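Local coordinates for protein rifamycin polyketide synthase (Amycolatopsis mediterranei, PDB 4LN9) that forms the dehydratase domain of the terminal module of the rifamycin synthase, which probably removes water from a beta-hydroxyacyl polyketide intermediate, at residues A[238-241]-A[242-246]. Sequence-based numbering, arbitrary orientation.
Sequences LLDA and ALHST
The imidazole of H244 lies with one face over the CA of A241, a CH-pi contact in which that carbon stands 3.4 Å from the ring centroid, while OD2 of D240 meets the ring at its edge. There H244 ND1 donates to D240 OD2 over 2.6 Å, with an N-H...O angle of 159°. The acceptor is almost exactly in the imidazole plane, but the nitrogen reaches the carboxylate on its anti side and well out of the carboxylate plane, and the two planes are turned 64° apart. Both torsions serve this meeting: H244 holds its ring between its own backbone N and carbonyl carbon (chi1 79°), folding it back along the helix, and D240 extends its carboxylate anti to the backbone N. The same two residues are joined through the main chain, where H244 N donates to D240 O at 2.8 Å, so ring and backbone are tied to one residue a turn earlier. H244 NE2 is hydrogen-bonded to the hydroxyl of Y184, so both ring nitrogens are engaged, and together the two bonds set the rotation of the imidazole; the ring of Y194 also packs against it. The example illustrates an i to i+4 His-carboxylate pair in a largely buried part of the 236-251 helix. Its spacing fits the DxxxQ/H motif of polyketide synthase dehydratases, on the second hot-dog helix of the double hot-dog fold, so the pair probably belongs to the active site.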
# COMPACT_ATOMS: atom_id res chain seq x y z
N LEU A 238 15.44 -7.57 -22.42
CA LEU A 238 15.81 -6.73 -23.56
C LEU A 238 16.83 -5.67 -23.18
O LEU A 238 17.87 -5.53 -23.82
CB LEU A 238 14.57 -6.09 -24.20
CG LEU A 238 14.74 -5.55 -25.63
CD1 LEU A 238 15.12 -6.67 -26.59
CD2 LEU A 238 13.47 -4.85 -26.09
N LEU A 239 16.59 -4.99 -22.06
CA LEU A 239 17.52 -3.98 -21.58
C LEU A 239 18.84 -4.60 -21.10
O LEU A 239 19.91 -4.08 -21.38
CB LEU A 239 16.90 -3.13 -20.47
CG LEU A 239 17.74 -1.93 -20.01
CD1 LEU A 239 18.11 -1.05 -21.20
CD2 LEU A 239 17.00 -1.12 -18.95
N ASP A 240 18.75 -5.75 -20.43
CA ASP A 240 19.95 -6.44 -19.98
C ASP A 240 20.84 -6.85 -21.15
O ASP A 240 22.06 -6.71 -21.09
CB ASP A 240 19.61 -7.66 -19.13
CG ASP A 240 20.83 -8.24 -18.43
OD1 ASP A 240 21.17 -7.75 -17.33
OD2 ASP A 240 21.48 -9.14 -19.00
N ALA A 241 20.23 -7.44 -22.18
CA ALA A 241 20.98 -7.87 -23.35
C ALA A 241 21.58 -6.67 -24.08
O ALA A 241 22.70 -6.74 -24.59
CB ALA A 241 20.10 -8.67 -24.29
N ALA A 242 20.84 -5.57 -24.12
CA ALA A 242 21.33 -4.34 -24.73
C ALA A 242 22.68 -3.97 -24.14
O ALA A 242 23.64 -3.73 -24.86
CB ALA A 242 20.33 -3.21 -24.55
N LEU A 243 22.80 -4.14 -22.82
CA LEU A 243 24.01 -3.75 -22.11
C LEU A 243 25.06 -4.86 -22.07
O LEU A 243 26.26 -4.59 -22.16
CB LEU A 243 23.68 -3.29 -20.69
CG LEU A 243 22.91 -1.97 -20.57
CD1 LEU A 243 22.27 -1.85 -19.19
CD2 LEU A 243 23.82 -0.78 -20.84
N HIS A 244 24.61 -6.11 -21.95
CA HIS A 244 25.55 -7.23 -21.85
C HIS A 244 26.12 -7.68 -23.17
O HIS A 244 27.15 -8.37 -23.20
CB HIS A 244 24.99 -8.38 -21.01
CG HIS A 244 24.00 -9.27 -21.75
ND1 HIS A 244 22.88 -9.72 -21.16
CD2 HIS A 244 24.13 -9.98 -22.94
CE1 HIS A 244 22.25 -10.58 -21.98
NE2 HIS A 244 23.01 -10.73 -23.08
N SER A 245 25.69 -7.01 -24.25
CA SER A 245 26.35 -7.13 -25.54
C SER A 245 27.84 -6.77 -25.46
O SER A 245 28.67 -7.36 -26.15
CB SER A 245 25.65 -6.26 -26.59
OG SER A 245 25.90 -4.88 -26.36
N THR A 246 28.18 -5.85 -24.56
CA THR A 246 29.57 -5.47 -24.34
C THR A 246 30.40 -6.63 -23.79
O THR A 246 31.59 -6.75 -24.08
CB THR A 246 29.70 -4.26 -23.39
OG1 THR A 246 29.01 -4.53 -22.16
CG2 THR A 246 29.11 -3.01 -24.03